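Local coordinates for protein cellobiose 2-epimerase (Caldibacillus thermoamylovorans, PDB 5ZHB) that catalyses the reversible epimerisation of cellobiose at C2 of its reducing-end glucose, giving a glucosyl-mannose disaccharide, at residues T52-W57 / W371-H376; A58-Y63 / T122-V127. One frame throughout, in Å; residues are numbered along the deposited sequence.

Contact 1 of 2, residues T52-W57 / W371-H376; sequences TCRQLW and WKCPYH
R54 and Y375 bring the two backbones closest, their CA atoms 5.3 Å apart, where helix 49-66 meets the segment 371-376, which leads into the C-terminal helix 375-387. The family belongs to the six-hairpin clan of (α/α)6 barrels, and here helix 49-66 meets the chain's last helix in a buried join. R54 carries it. Its CG lies anti to the carbonyl carbon (chi1 -75°) and the chain then runs extended to NE, which lays the arginine across Y375. The guanidinium and the phenol ring are turned only 23° from parallel; Y375 CD2 sits 3.5 Å above the guanidinium plane, displaced toward its rim. C373 SG crowds the aliphatic stem of R54, and its modelled approach to CD is short enough to be doubtful in detail. F116 of helix 111-128 adds a cation-pi partner for the arginine. Y375 turns the CD1 edge of its ring to W57, CD1 lying 4.2 Å from W57 CE3, over the rim of the indole, while its OH is hydrogen-bonded to E191. Farther from the arginine, Q55 CG rests on P374 CD at 4.1 Å. One water lies in the guanidinium plane, accepting a weak bond from R54 NH1 at 3.3 Å and donating to W371 O at 2.8 Å.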
# COMPACT_ATOMS: atom_id res chain seq x y z
N THR A 52 -8.78 -7.28 2.74
CA THR A 52 -8.88 -7.83 4.09
C THR A 52 -7.56 -7.66 4.83
O THR A 52 -7.55 -7.32 6.02
CB THR A 52 -9.32 -9.31 4.04
OG1 THR A 52 -10.60 -9.46 3.42
CG2 THR A 52 -9.44 -9.90 5.43
N CYS A 53 -6.43 -7.95 4.16
CA CYS A 53 -5.13 -7.65 4.71
C CYS A 53 -5.04 -6.18 5.12
O CYS A 53 -4.52 -5.87 6.19
CB CYS A 53 -4.00 -7.92 3.73
SG CYS A 53 -3.87 -9.65 3.23
N ARG A 54 -5.49 -5.28 4.25
CA ARG A 54 -5.29 -3.86 4.51
C ARG A 54 -6.12 -3.43 5.72
O ARG A 54 -5.65 -2.62 6.53
CB ARG A 54 -5.60 -3.05 3.26
CG ARG A 54 -4.47 -3.19 2.24
CD ARG A 54 -4.92 -2.53 0.95
NE ARG A 54 -3.78 -2.55 0.03
CZ ARG A 54 -3.85 -1.96 -1.16
NH1 ARG A 54 -4.99 -1.42 -1.57
NH2 ARG A 54 -2.77 -1.90 -1.91
N GLN A 55 -7.35 -3.94 5.81
CA GLN A 55 -8.20 -3.70 6.98
C GLN A 55 -7.50 -4.19 8.26
O GLN A 55 -7.46 -3.45 9.24
CB GLN A 55 -9.56 -4.37 6.78
CG GLN A 55 -10.39 -3.76 5.68
CD GLN A 55 -11.36 -4.76 5.10
OE1 GLN A 55 -11.37 -5.93 5.52
NE2 GLN A 55 -12.14 -4.34 4.11
N LEU A 56 -6.87 -5.36 8.21
CA LEU A 56 -6.18 -5.90 9.37
C LEU A 56 -4.99 -5.01 9.73
O LEU A 56 -4.74 -4.72 10.91
CB LEU A 56 -5.75 -7.33 9.09
CG LEU A 56 -4.78 -7.95 10.11
CD1 LEU A 56 -5.31 -7.91 11.54
CD2 LEU A 56 -4.52 -9.37 9.68
N TRP A 57 -4.24 -4.60 8.70
CA TRP A 57 -3.07 -3.76 8.94
C TRP A 57 -3.48 -2.44 9.61
O TRP A 57 -2.87 -2.04 10.62
CB TRP A 57 -2.25 -3.54 7.65
CG TRP A 57 -1.04 -2.70 7.94
CD1 TRP A 57 0.20 -3.15 8.26
CD2 TRP A 57 -1.04 -1.27 8.14
NE1 TRP A 57 1.00 -2.09 8.59
CE2 TRP A 57 0.27 -0.93 8.53
CE3 TRP A 57 -1.99 -0.27 8.01
CZ2 TRP A 57 0.64 0.38 8.81
CZ3 TRP A 57 -1.62 1.04 8.25
CH2 TRP A 57 -0.33 1.35 8.67
N TRP A 371 -10.34 -2.33 -4.07
CA TRP A 371 -9.17 -1.52 -4.34
C TRP A 371 -9.20 -0.20 -3.58
O TRP A 371 -8.34 0.64 -3.82
CB TRP A 371 -9.02 -1.29 -5.85
CG TRP A 371 -8.70 -2.59 -6.53
CD1 TRP A 371 -9.51 -3.29 -7.38
CD2 TRP A 371 -7.54 -3.42 -6.28
NE1 TRP A 371 -8.91 -4.47 -7.72
CE2 TRP A 371 -7.70 -4.58 -7.06
CE3 TRP A 371 -6.38 -3.29 -5.50
CZ2 TRP A 371 -6.76 -5.61 -7.07
CZ3 TRP A 371 -5.45 -4.32 -5.48
CH2 TRP A 371 -5.65 -5.47 -6.26
N LYS A 372 -10.11 -0.04 -2.61
CA LYS A 372 -10.11 1.17 -1.80
C LYS A 372 -10.51 0.81 -0.38
O LYS A 372 -11.63 0.34 -0.15
CB LYS A 372 -11.00 2.27 -2.36
CG LYS A 372 -10.87 3.59 -1.53
CD LYS A 372 -11.53 4.79 -2.19
CE LYS A 372 -11.56 6.02 -1.33
NZ LYS A 372 -12.17 5.79 -0.03
N CYS A 373 -9.54 1.01 0.52
CA CYS A 373 -9.70 0.58 1.89
C CYS A 373 -8.98 1.59 2.77
O CYS A 373 -8.75 2.72 2.34
CB CYS A 373 -9.37 -0.90 2.00
SG CYS A 373 -7.66 -1.23 1.50
N PRO A 374 -8.82 1.33 4.09
CA PRO A 374 -8.27 2.35 4.98
C PRO A 374 -6.76 2.38 5.16
O PRO A 374 -6.28 3.12 6.00
CB PRO A 374 -8.95 1.94 6.30
CG PRO A 374 -8.93 0.44 6.26
CD PRO A 374 -9.20 0.11 4.81
N TYR A 375 -6.01 1.55 4.42
CA TYR A 375 -4.58 1.41 4.66
C TYR A 375 -3.83 2.71 4.34
O TYR A 375 -3.10 3.20 5.21
CB TYR A 375 -4.07 0.16 3.94
CG TYR A 375 -2.75 0.21 3.18
CD1 TYR A 375 -1.53 0.05 3.82
CD2 TYR A 375 -2.73 0.33 1.79
CE1 TYR A 375 -0.32 0.02 3.12
CE2 TYR A 375 -1.54 0.29 1.08
CZ TYR A 375 -0.32 0.16 1.75
OH TYR A 375 0.87 0.09 1.05
N HIS A 376 -4.00 3.25 3.13
CA HIS A 376 -3.19 4.40 2.72
C HIS A 376 -3.45 5.61 3.62
O HIS A 376 -2.51 6.25 4.13
CB HIS A 376 -3.42 4.74 1.26
CG HIS A 376 -2.73 3.90 0.22
ND1 HIS A 376 -1.35 3.88 0.06
CD2 HIS A 376 -3.23 3.03 -0.67
CE1 HIS A 376 -1.05 3.01 -0.91
NE2 HIS A 376 -2.18 2.51 -1.40
O HOH W 1 -5.54 0.58 -4.14
O HOH W 2 -12.34 -2.63 1.47

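Contact 2 of 2, residues A58-Y63 / T122-V127; sequences AFSAAY and TEYYRV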
# COMPACT_ATOMS: atom_id res chain seq x y z
N ALA A 58 -4.50 -1.76 9.05
CA ALA A 58 -4.93 -0.45 9.50
C ALA A 58 -5.42 -0.49 10.95
O ALA A 58 -4.99 0.34 11.76
CB ALA A 58 -5.99 0.14 8.59
N PHE A 59 -6.26 -1.46 11.30
CA PHE A 59 -6.73 -1.55 12.68
C PHE A 59 -5.62 -1.94 13.65
O PHE A 59 -5.61 -1.43 14.78
CB PHE A 59 -7.91 -2.52 12.77
CG PHE A 59 -9.19 -1.89 12.28
CD1 PHE A 59 -9.66 -0.72 12.85
CD2 PHE A 59 -9.87 -2.43 11.20
CE1 PHE A 59 -10.83 -0.14 12.39
CE2 PHE A 59 -11.04 -1.84 10.75
CZ PHE A 59 -11.51 -0.70 11.34
N SER A 60 -4.72 -2.84 13.25
CA SER A 60 -3.62 -3.25 14.11
C SER A 60 -2.70 -2.08 14.40
O SER A 60 -2.37 -1.83 15.56
CB SER A 60 -2.82 -4.38 13.52
OG SER A 60 -3.60 -5.55 13.33
N ALA A 61 -2.30 -1.35 13.34
CA ALA A 61 -1.44 -0.19 13.48
C ALA A 61 -2.13 0.90 14.30
O ALA A 61 -1.45 1.56 15.07
CB ALA A 61 -1.03 0.36 12.13
N ALA A 62 -3.43 1.16 14.05
CA ALA A 62 -4.17 2.14 14.82
C ALA A 62 -4.08 1.80 16.31
O ALA A 62 -3.89 2.70 17.14
CB ALA A 62 -5.60 2.26 14.39
N TYR A 63 -4.24 0.51 16.62
CA TYR A 63 -4.18 0.06 18.01
C TYR A 63 -2.77 0.26 18.57
O TYR A 63 -2.63 0.76 19.68
CB TYR A 63 -4.65 -1.39 18.15
CG TYR A 63 -4.59 -1.89 19.58
CD1 TYR A 63 -5.48 -1.41 20.54
CD2 TYR A 63 -3.63 -2.81 19.99
CE1 TYR A 63 -5.44 -1.86 21.85
CE2 TYR A 63 -3.57 -3.26 21.31
CZ TYR A 63 -4.49 -2.79 22.24
OH TYR A 63 -4.44 -3.23 23.53
N THR A 122 2.18 -9.50 10.26
CA THR A 122 3.27 -9.04 11.10
C THR A 122 2.80 -7.86 11.94
O THR A 122 3.09 -7.82 13.13
CB THR A 122 4.54 -8.76 10.29
OG1 THR A 122 4.32 -7.80 9.26
CG2 THR A 122 5.06 -10.04 9.66
N GLU A 123 1.99 -6.94 11.38
CA GLU A 123 1.50 -5.82 12.15
C GLU A 123 0.59 -6.31 13.29
O GLU A 123 0.65 -5.81 14.42
CB GLU A 123 0.75 -4.84 11.26
CG GLU A 123 0.47 -3.48 11.90
CD GLU A 123 1.72 -2.65 12.18
OE1 GLU A 123 2.83 -2.94 11.67
OE2 GLU A 123 1.55 -1.71 12.96
N TYR A 124 -0.26 -7.29 13.00
CA TYR A 124 -1.14 -7.84 14.02
C TYR A 124 -0.28 -8.50 15.10
O TYR A 124 -0.56 -8.38 16.29
CB TYR A 124 -2.12 -8.80 13.34
CG TYR A 124 -3.14 -9.41 14.29
CD1 TYR A 124 -4.16 -8.64 14.80
CD2 TYR A 124 -3.13 -10.77 14.58
CE1 TYR A 124 -5.13 -9.20 15.62
CE2 TYR A 124 -4.08 -11.33 15.41
CZ TYR A 124 -5.07 -10.55 15.94
OH TYR A 124 -6.05 -11.07 16.75
N TYR A 125 0.80 -9.16 14.67
CA TYR A 125 1.68 -9.80 15.63
C TYR A 125 2.30 -8.73 16.54
O TYR A 125 2.42 -8.94 17.74
CB TYR A 125 2.72 -10.63 14.90
CG TYR A 125 3.67 -11.34 15.86
CD1 TYR A 125 3.29 -12.52 16.49
CD2 TYR A 125 4.91 -10.80 16.16
CE1 TYR A 125 4.16 -13.17 17.37
CE2 TYR A 125 5.76 -11.42 17.05
CZ TYR A 125 5.40 -12.61 17.64
OH TYR A 125 6.29 -13.21 18.48
N ARG A 126 2.64 -7.56 15.99
CA ARG A 126 3.25 -6.52 16.81
C ARG A 126 2.37 -6.19 18.01
O ARG A 126 2.89 -5.89 19.08
CB ARG A 126 3.56 -5.24 16.01
CG ARG A 126 4.61 -5.51 14.95
CD ARG A 126 4.88 -4.35 14.02
NE ARG A 126 5.53 -3.24 14.72
CZ ARG A 126 5.69 -2.02 14.24
NH1 ARG A 126 5.19 -1.69 13.07
NH2 ARG A 126 6.31 -1.12 14.97
N VAL A 127 1.04 -6.22 17.86
CA VAL A 127 0.16 -5.79 18.93
C VAL A 127 -0.46 -6.96 19.69
O VAL A 127 -1.19 -6.68 20.64
CB VAL A 127 -0.93 -4.82 18.44
CG1 VAL A 127 -0.31 -3.57 17.81
CG2 VAL A 127 -1.94 -5.45 17.49
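E123 reaches A61 because CG stands anti to the backbone N (chi1 -167°) and a bend at chi2 (67°) places CD toward helix 49-66. From there OE2 lies 3.4 Å from A61 CB, while E123 CG touches S60 CB at 3.8 Å. The contact is one of helix against helix within the (α/α)6 barrel. The axes of 58-63 and 122-127 approach to 8.5 Å and cross at 31°, running in broadly the same direction, and the small S60 and A61 are consistent with this close approach.

S60 sits at the narrow point. Its OG faces the backbone of Y124 and lies in the plane of that ring, at its edge, 3.5 Å from CD1. This hydroxyl is satisfied by L56 O, one turn back on its own helix, so it meets Y124 by packing alone; Y124 OH is hydrogen-bonded to N76. One turn on, V127 closes the seam. Its CB meets the edge of the Y63 ring at CD2, 3.7 Å away, and its CG1 lies 3.5 Å from S60 O.

The carboxylate of E123 serves two cations. OE1 takes R126 NH1 at 3.0 Å on its syn side, in a salt bridge along the same helix, and is also hydrogen-bonded by N195, whereas OE2 pairs with R64. An alanine here would probably leave R64 and R126, whose like charges lie close together, without their shared counter-charge and open a gap against S60 and A61. The chemistry implies a division of labour: van der Waals contacts, several of them made by oxygens, fill the interface, while one buried acid probably offsets the charge of two arginines, and its salt bridge to R64 ties helix 111-128 to helix 49-66.

Both contacts draw on helix 49-66, contact 1 on its N-terminal half and contact 2 on the turns that follow directly, with centres 12 Å apart. Along the chain, contact 2 is nested within the 313 residues that contact 1 brackets: helix 111-128 joins early, and residues 371-376 come near the end of the chain. The contacts touch directly, W57 CD1 meeting E123 CB at 3.5 Å and P374 CG meeting A58 CB at 3.8 Å. One helix thus packs against both a helix two further along the chain, 111-128, and the chain's last helix, illustrating how an α/α barrel closes into a ring.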